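Local coordinates for glycine cleavage system transcriptional repressor, putative (Vibrio cholerae, PDB 1U8S), which probably represses transcription of the glycine cleavage system, pairing two ACT domains in each chain of a dimer, at residues 7-12 against 50-55; 30-35 against 57-62; 120-125 against 146-151. All coordinates share one frame; numbering follows the deposited sequence.

Interaction 1: residues 7-12 against 50-55; sequences LVITAV and MLISGS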
loop_
_atom_site.group_PDB
_atom_site.type_symbol
_atom_site.label_atom_id
_atom_site.label_comp_id
_atom_site.label_asym_id
_atom_site.label_seq_id
_atom_site.Cartn_x
_atom_site.Cartn_y
_atom_site.Cartn_z
ATOM N N LEU B 7 11.410 3.983 -11.240
ATOM C CA LEU B 7 10.216 4.790 -11.449
ATOM C C LEU B 7 9.166 4.411 -10.411
ATOM O O LEU B 7 9.100 3.259 -9.970
ATOM C CB LEU B 7 9.657 4.542 -12.855
ATOM C CG LEU B 7 8.392 5.294 -13.272
ATOM C CD1 LEU B 7 8.704 6.771 -13.424
ATOM C CD2 LEU B 7 7.873 4.744 -14.586
ATOM N N VAL B 8 8.355 5.387 -10.019
ATOM C CA VAL B 8 7.298 5.156 -9.049
ATOM C C VAL B 8 5.963 5.320 -9.747
ATOM O O VAL B 8 5.725 6.318 -10.424
ATOM C CB VAL B 8 7.369 6.150 -7.878
ATOM C CG1 VAL B 8 6.066 6.123 -7.109
ATOM C CG2 VAL B 8 8.522 5.787 -6.959
ATOM N N ILE B 9 5.090 4.337 -9.581
ATOM C CA ILE B 9 3.786 4.388 -10.219
ATOM C C ILE B 9 2.613 4.408 -9.239
ATOM O O ILE B 9 2.607 3.710 -8.226
ATOM C CB ILE B 9 3.596 3.194 -11.178
ATOM C CG1 ILE B 9 4.633 3.251 -12.301
ATOM C CG2 ILE B 9 2.193 3.219 -11.771
ATOM C CD1 ILE B 9 4.619 2.017 -13.203
ATOM N N THR B 10 1.624 5.227 -9.568
ATOM C CA THR B 10 0.420 5.357 -8.780
ATOM C C THR B 10 -0.746 5.164 -9.737
ATOM O O THR B 10 -0.758 5.728 -10.827
ATOM C CB THR B 10 0.325 6.751 -8.129
ATOM O OG1 THR B 10 0.792 6.674 -6.776
ATOM C CG2 THR B 10 -1.102 7.253 -8.140
ATOM N N ALA B 11 -1.730 4.371 -9.331
ATOM C CA ALA B 11 -2.884 4.129 -10.185
ATOM C C ALA B 11 -4.178 3.906 -9.412
ATOM O O ALA B 11 -4.191 3.275 -8.359
ATOM C CB ALA B 11 -2.608 2.936 -11.089
ATOM N N VAL B 12 -5.270 4.439 -9.946
ATOM C CA VAL B 12 -6.578 4.296 -9.326
ATOM C C VAL B 12 -7.571 4.049 -10.439
ATOM O O VAL B 12 -7.650 4.814 -11.397
ATOM C CB VAL B 12 -7.001 5.564 -8.574
ATOM C CG1 VAL B 12 -8.277 5.297 -7.780
ATOM C CG2 VAL B 12 -5.893 6.004 -7.664
ATOM N N MET B 50 3.499 1.465 -6.774
ATOM C CA MET B 50 4.487 0.560 -7.341
ATOM C C MET B 50 5.806 1.235 -7.676
ATOM O O MET B 50 5.846 2.409 -8.028
ATOM C CB MET B 50 3.916 -0.132 -8.583
ATOM C CG MET B 50 4.787 -1.236 -9.138
ATOM S SD MET B 50 4.067 -2.010 -10.618
ATOM C CE MET B 50 3.012 -3.286 -9.881
ATOM N N LEU B 51 6.884 0.469 -7.542
ATOM C CA LEU B 51 8.242 0.927 -7.815
ATOM C C LEU B 51 8.897 -0.056 -8.772
ATOM O O LEU B 51 9.083 -1.223 -8.445
ATOM C CB LEU B 51 9.053 0.987 -6.517
ATOM C CG LEU B 51 10.549 1.204 -6.736
ATOM C CD1 LEU B 51 10.743 2.537 -7.431
ATOM C CD2 LEU B 51 11.301 1.147 -5.415
ATOM N N ILE B 52 9.252 0.419 -9.955
ATOM C CA ILE B 52 9.866 -0.450 -10.937
ATOM C C ILE B 52 11.228 0.099 -11.316
ATOM O O ILE B 52 11.551 1.243 -11.019
ATOM C CB ILE B 52 8.993 -0.562 -12.222
ATOM C CG1 ILE B 52 8.888 0.802 -12.903
ATOM C CG2 ILE B 52 7.587 -1.064 -11.869
ATOM C CD1 ILE B 52 8.089 0.777 -14.198
ATOM N N SER B 53 12.029 -0.734 -11.966
ATOM C CA SER B 53 13.353 -0.334 -12.406
ATOM C C SER B 53 13.579 -0.950 -13.779
ATOM O O SER B 53 12.983 -1.970 -14.115
ATOM C CB SER B 53 14.414 -0.839 -11.430
ATOM O OG SER B 53 14.471 -2.253 -11.450
ATOM N N GLY B 54 14.431 -0.321 -14.575
ATOM C CA GLY B 54 14.722 -0.838 -15.898
ATOM C C GLY B 54 15.722 0.070 -16.570
ATOM O O GLY B 54 16.242 0.995 -15.948
ATOM N N SER B 55 16.007 -0.189 -17.837
ATOM C CA SER B 55 16.951 0.650 -18.560
ATOM C C SER B 55 16.242 1.973 -18.811
ATOM O O SER B 55 15.024 2.075 -18.638
ATOM C CB SER B 55 17.309 0.016 -19.903
ATOM O OG SER B 55 16.192 0.073 -20.772
#
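Residues 7-12 and 50-55 belong to adjacent antiparallel strands of the N-terminal ACT domain, whose ferredoxin-like sheet runs in the order 33-42, 45-54, 5-14, 76-82. L7 and I9 face I52 and M50 as hydrogen-bonded pairs, and V8 lies opposite L51 in the non-hydrogen-bonded pair between them; beyond I9 the pairing runs on outside the second segment, A11 bonding to L48 of the same strand 45-54.

Four backbone hydrogen bonds join the strands, every donor approaching in the plane of the carbonyl it meets. The N of L7 and the O of I52 are 2.8 Å apart, and the reciprocal bond from I52 N to L7 O has the same length. Around I9 the pairing is less even: its N reaches M50 O at 2.6 Å in an almost straight bond (173°), while the return bond from M50 N to I9 O bends to 141°. The O of M50 also takes a CA-H...O contact from V8 CA at 3.3 Å.

Apolar contacts fill the face carrying L7, I9, M50 and I52. L7 and I52 run side by side, with L7 CB against I52 CG1 at 3.8 Å. I52 holds CG1 in the crowded position between its backbone N and carbonyl carbon, which lets CD1 reach across to I9 CD1 at 3.8 Å while also lying near L7 CD2. Helix 56-71 covers this side, where I59, L66 and V62 pack on L7, I9 and I52. The opposite face, with V8 and L51, turns toward the second subunit, whose V12 and F42 pack on these two residues. There V8 CG2 meets L51 CD1 obliquely, and that same methyl of L51 leans over the neighbouring strand until CD1 lies 3.1 Å from L7 O.

Interaction 2: residues 30-35 against 57-62; sequences AGCNII and SNITRV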
loop_
_atom_site.group_PDB
_atom_site.type_symbol
_atom_site.label_atom_id
_atom_site.label_comp_id
_atom_site.label_asym_id
_atom_site.label_seq_id
_atom_site.Cartn_x
_atom_site.Cartn_y
_atom_site.Cartn_z
ATOM N N ALA B 30 7.585 -4.774 -20.483
ATOM C CA ALA B 30 8.309 -3.591 -20.940
ATOM C C ALA B 30 9.798 -3.759 -20.650
ATOM O O ALA B 30 10.621 -2.945 -21.071
ATOM C CB ALA B 30 7.780 -2.345 -20.243
ATOM N N GLY B 31 10.133 -4.820 -19.919
ATOM C CA GLY B 31 11.518 -5.095 -19.582
ATOM C C GLY B 31 11.900 -4.673 -18.176
ATOM O O GLY B 31 13.018 -4.920 -17.725
ATOM N N CYS B 32 10.968 -4.041 -17.472
ATOM C CA CYS B 32 11.243 -3.579 -16.125
ATOM C C CYS B 32 11.002 -4.628 -15.050
ATOM O O CYS B 32 10.324 -5.630 -15.267
ATOM C CB CYS B 32 10.402 -2.345 -15.826
ATOM S SG CYS B 32 10.640 -1.021 -17.011
ATOM N N ASN B 33 11.584 -4.383 -13.885
ATOM C CA ASN B 33 11.439 -5.267 -12.749
ATOM C C ASN B 33 10.528 -4.570 -11.769
ATOM O O ASN B 33 10.493 -3.339 -11.716
ATOM C CB ASN B 33 12.787 -5.495 -12.082
ATOM C CG ASN B 33 13.721 -6.300 -12.939
ATOM O OD1 ASN B 33 13.569 -7.517 -13.063
ATOM N ND2 ASN B 33 14.689 -5.628 -13.554
ATOM N N ILE B 34 9.773 -5.351 -11.005
ATOM C CA ILE B 34 8.904 -4.777 -9.998
ATOM C C ILE B 34 9.620 -4.995 -8.672
ATOM O O ILE B 34 9.686 -6.120 -8.167
ATOM C CB ILE B 34 7.539 -5.464 -9.974
ATOM C CG1 ILE B 34 6.868 -5.303 -11.339
ATOM C CG2 ILE B 34 6.662 -4.836 -8.898
ATOM C CD1 ILE B 34 5.589 -6.079 -11.484
ATOM N N ILE B 35 10.180 -3.914 -8.133
ATOM C CA ILE B 35 10.904 -3.959 -6.866
ATOM C C ILE B 35 9.966 -4.257 -5.706
ATOM O O ILE B 35 10.251 -5.107 -4.853
ATOM C CB ILE B 35 11.597 -2.612 -6.575
ATOM C CG1 ILE B 35 12.567 -2.263 -7.712
ATOM C CG2 ILE B 35 12.302 -2.670 -5.231
ATOM C CD1 ILE B 35 13.708 -3.249 -7.881
ATOM N N SER B 57 15.733 3.210 -21.537
ATOM C CA SER B 57 14.897 2.925 -22.696
ATOM C C SER B 57 13.583 2.259 -22.266
ATOM O O SER B 57 12.495 2.704 -22.650
ATOM C CB SER B 57 15.659 2.014 -23.671
ATOM O OG SER B 57 14.866 1.688 -24.807
ATOM N N ASN B 58 13.695 1.202 -21.459
ATOM C CA ASN B 58 12.530 0.459 -20.982
ATOM C C ASN B 58 11.590 1.261 -20.087
ATOM O O ASN B 58 10.372 1.116 -20.164
ATOM C CB ASN B 58 12.985 -0.807 -20.259
ATOM C CG ASN B 58 13.561 -1.840 -21.210
ATOM O OD1 ASN B 58 13.131 -1.943 -22.355
ATOM N ND2 ASN B 58 14.524 -2.617 -20.735
ATOM N N ILE B 59 12.164 2.098 -19.231
ATOM C CA ILE B 59 11.377 2.937 -18.351
ATOM C C ILE B 59 10.544 3.873 -19.222
ATOM O O ILE B 59 9.337 4.011 -19.018
ATOM C CB ILE B 59 12.279 3.767 -17.419
ATOM C CG1 ILE B 59 12.981 2.846 -16.421
ATOM C CG2 ILE B 59 11.448 4.805 -16.678
ATOM C CD1 ILE B 59 12.044 2.256 -15.367
ATOM N N THR B 60 11.182 4.511 -20.201
ATOM C CA THR B 60 10.454 5.409 -21.086
ATOM C C THR B 60 9.302 4.637 -21.719
ATOM O O THR B 60 8.188 5.154 -21.848
ATOM C CB THR B 60 11.363 5.960 -22.194
ATOM O OG1 THR B 60 12.497 6.602 -21.600
ATOM C CG2 THR B 60 10.612 6.970 -23.048
ATOM N N ARG B 61 9.575 3.390 -22.103
ATOM C CA ARG B 61 8.550 2.543 -22.704
ATOM C C ARG B 61 7.364 2.445 -21.766
ATOM O O ARG B 61 6.219 2.441 -22.207
ATOM C CB ARG B 61 9.086 1.139 -22.965
ATOM C CG ARG B 61 8.010 0.148 -23.393
ATOM C CD ARG B 61 7.518 0.411 -24.811
ATOM N NE ARG B 61 6.389 -0.450 -25.171
ATOM C CZ ARG B 61 6.002 -0.689 -26.423
ATOM N NH1 ARG B 61 6.658 -0.132 -27.435
ATOM N NH2 ARG B 61 4.960 -1.482 -26.667
ATOM N N VAL B 62 7.649 2.364 -20.469
ATOM C CA VAL B 62 6.608 2.272 -19.452
ATOM C C VAL B 62 5.963 3.639 -19.237
ATOM O O VAL B 62 4.751 3.738 -19.037
ATOM C CB VAL B 62 7.177 1.773 -18.102
ATOM C CG1 VAL B 62 6.076 1.706 -17.059
ATOM C CG2 VAL B 62 7.806 0.416 -18.282
HETATM O O HOH W 1 15.478 -2.981 -18.243
#
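Apolar contact between residues 30-35 and 57-62 centres on one methyl group. CG2 of V62, anti to the carbonyl carbon of its own residue, touches A30 CB at 3.4 Å. It meets C32 SG at the same distance of 3.4 Å, so that a single branch of the valine serves both residues. The sulfur also approaches the tip of I59, with SG 3.9 Å from CD1, and its position follows from a first torsion that sets SG anti to the carbonyl carbon (chi1 -56°). More peripherally, CG in the aliphatic part of the R61 side chain passes A30 CB at 4.0 Å.

In the fold this is where the two helices of the N-terminal ACT domain, which share one face of the sheet, come together at their ends: the chain leaves helix 19-28 through a Schellman motif at G31, next to the first turns of helix 56-71. G31 has positive phi (100°), and a CB here would be jammed against the carbonyl O of A30 as well as against N58 ND2.

Polar contact is carried by N58, whose side chain points at the turn from the helix. Its OD1 lies 3.0 Å from A30 O, a meeting of two acceptors and not a hydrogen bond. The amide nitrogen instead binds a water, which accepts from N58 ND2 at 2.7 Å. That water donates onward to G31 O at the longer distance of 3.2 Å, bridging the turn and the helix on the more open side of the contact. The N of N58 is itself bound by S55 OG, the cap of helix 56-71. As the turn gives way to strand 33-42, the chain meets the second subunit: C32 O binds NZ of K103 of that subunit, and N33 OD1 binds the backbone N of its T128.

Interaction 3: residues 120-125 against 146-151; sequences GMASLS and SARVDS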
loop_
_atom_site.group_PDB
_atom_site.type_symbol
_atom_site.label_atom_id
_atom_site.label_comp_id
_atom_site.label_asym_id
_atom_site.label_seq_id
_atom_site.Cartn_x
_atom_site.Cartn_y
_atom_site.Cartn_z
ATOM N N GLY B 120 9.192 3.782 9.720
ATOM C CA GLY B 120 8.277 4.062 8.628
ATOM C C GLY B 120 6.950 3.368 8.824
ATOM O O GLY B 120 6.922 2.194 9.173
ATOM N N MET B 121 5.844 4.077 8.622
ATOM C CA MET B 121 4.546 3.438 8.780
ATOM C C MET B 121 4.169 2.806 7.447
ATOM O O MET B 121 4.667 3.222 6.404
ATOM C CB MET B 121 3.485 4.462 9.162
ATOM C CG MET B 121 3.860 5.378 10.301
ATOM S SD MET B 121 2.495 6.539 10.616
ATOM C CE MET B 121 2.707 7.699 9.238
ATOM N N ALA B 122 3.296 1.801 7.490
ATOM C CA ALA B 122 2.837 1.124 6.283
ATOM C C ALA B 122 1.337 1.345 6.099
ATOM O O ALA B 122 0.819 1.283 4.987
ATOM C CB ALA B 122 3.133 -0.345 6.369
ATOM N N SER B 123 0.627 1.600 7.188
ATOM C CA SER B 123 -0.811 1.840 7.080
ATOM C C SER B 123 -1.334 2.591 8.285
ATOM O O SER B 123 -0.828 2.445 9.394
ATOM C CB SER B 123 -1.589 0.525 6.916
ATOM O OG SER B 123 -1.653 -0.194 8.139
ATOM N N LEU B 124 -2.371 3.382 8.049
ATOM C CA LEU B 124 -2.952 4.184 9.102
ATOM C C LEU B 124 -4.438 4.370 8.872
ATOM O O LEU B 124 -4.917 4.273 7.755
ATOM C CB LEU B 124 -2.237 5.543 9.145
ATOM C CG LEU B 124 -2.610 6.596 10.188
ATOM C CD1 LEU B 124 -1.462 7.583 10.373
ATOM C CD2 LEU B 124 -3.876 7.313 9.753
ATOM N N SER B 125 -5.160 4.601 9.955
ATOM C CA SER B 125 -6.592 4.854 9.930
ATOM C C SER B 125 -6.862 5.663 11.201
ATOM O O SER B 125 -6.351 5.338 12.277
ATOM C CB SER B 125 -7.404 3.551 9.940
ATOM O OG SER B 125 -7.447 2.936 11.222
ATOM N N SER B 146 0.156 0.785 11.397
ATOM C CA SER B 146 1.003 -0.396 11.224
ATOM C C SER B 146 2.363 0.122 10.813
ATOM O O SER B 146 2.468 0.909 9.870
ATOM C CB SER B 146 0.456 -1.333 10.140
ATOM O OG SER B 146 -0.661 -2.058 10.635
ATOM N N ALA B 147 3.403 -0.305 11.518
ATOM C CA ALA B 147 4.740 0.162 11.187
ATOM C C ALA B 147 5.739 -0.972 11.237
ATOM O O ALA B 147 5.557 -1.951 11.950
ATOM C CB ALA B 147 5.166 1.276 12.131
ATOM N N ARG B 148 6.804 -0.827 10.466
ATOM C CA ARG B 148 7.824 -1.843 10.402
ATOM C C ARG B 148 9.125 -1.359 11.009
ATOM O O ARG B 148 9.601 -0.270 10.690
ATOM C CB ARG B 148 8.034 -2.249 8.946
ATOM C CG ARG B 148 6.799 -2.873 8.320
ATOM C CD ARG B 148 7.005 -3.128 6.845
ATOM N NE ARG B 148 5.864 -3.792 6.224
ATOM C CZ ARG B 148 5.753 -4.020 4.919
ATOM N NH1 ARG B 148 6.723 -3.635 4.093
ATOM N NH2 ARG B 148 4.672 -4.629 4.442
ATOM N N VAL B 149 9.681 -2.168 11.906
ATOM C CA VAL B 149 10.955 -1.854 12.541
ATOM C C VAL B 149 11.946 -2.963 12.216
ATOM O O VAL B 149 11.562 -4.126 12.047
ATOM C CB VAL B 149 10.809 -1.761 14.051
ATOM C CG1 VAL B 149 9.739 -0.738 14.386
ATOM C CG2 VAL B 149 10.470 -3.118 14.627
ATOM N N ASP B 150 13.218 -2.609 12.112
ATOM C CA ASP B 150 14.222 -3.611 11.807
ATOM C C ASP B 150 14.667 -4.328 13.077
ATOM O O ASP B 150 14.109 -4.110 14.151
ATOM C CB ASP B 150 15.408 -2.966 11.095
ATOM C CG ASP B 150 15.978 -1.791 11.856
ATOM O OD1 ASP B 150 16.442 -0.840 11.199
ATOM O OD2 ASP B 150 15.974 -1.818 13.103
ATOM N N SER B 151 15.664 -5.193 12.945
ATOM C CA SER B 151 16.189 -5.964 14.072
ATOM C C SER B 151 16.936 -5.097 15.095
ATOM O O SER B 151 17.028 -5.452 16.274
ATOM C CB SER B 151 17.123 -7.050 13.540
ATOM O OG SER B 151 18.119 -6.475 12.708
HETATM O O HOH W 2 10.666 1.719 9.241
#
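The strands carrying residues 120-125 and 146-151 run antiparallel but shift register by one residue, forming a classic beta bulge in which A122 and S123 together face S146. The bulge is the tight part of the contact. S146 O receives a nearly straight hydrogen bond (175°) from A122 N at 2.7 Å, the donor lying in the carbonyl plane. The same oxygen takes a second, weak bond from S123 N at 3.3 Å, so two successive amides converge on one carbonyl. The return bond, from S146 N to S123 O, is firm at 2.8 Å. Side chains crowd here too: S123 OG sits between its backbone N and carbonyl carbon (chi1 74°), and this brings OG to 3.1 Å from S146 CB on the face the two serines share. On the other face A147 CB lies under G120 O at 3.6 Å, beside M121 CA.

Past M121 the pairing loosens. R148 N reaches G120 O only at 3.3 Å, although it comes in nearly along the C=O axis. The other half of this pair is made by a water, which accepts from G120 N at 2.6 Å and donates to R148 O at 2.7 Å. G120 and R148 are both exposed, and the guanidinium passes A122 CB obliquely on its way out to the vicinity of R38, a like charge.

Strand 141-149 continues the sheet on its far side, where A147 and V149 pair with V94 and Y92 of strand 92-100, and M121 turns its side chain onto T111 of helix 107-116. The chain turns a corner at A122; there, and at L124, strand 120-128 bonds to the second subunit, whose S37, on strand 33-42, donates a hydrogen bond from OG to L124 O.

From the N terminus, strand 5-14 opens interaction 1, which closes at 50-55 after helix 19-28 and the hairpin of strands 33-42 and 45-54. Interaction 2 opens inside that loop, at 30-35, and closes beyond it, at 57-62, so the two cross. They touch directly through S53 O with N33 N and L51 O with I35 N, binding the central strands, an outer strand and both helices of the first ACT domain together. Interaction 3 follows in series within the second ACT domain, closing 120-125 onto 146-151; its nearest atoms lie about 10 Å from interaction 2. All three touch the second subunit, consistent with the domain-swapped dimer.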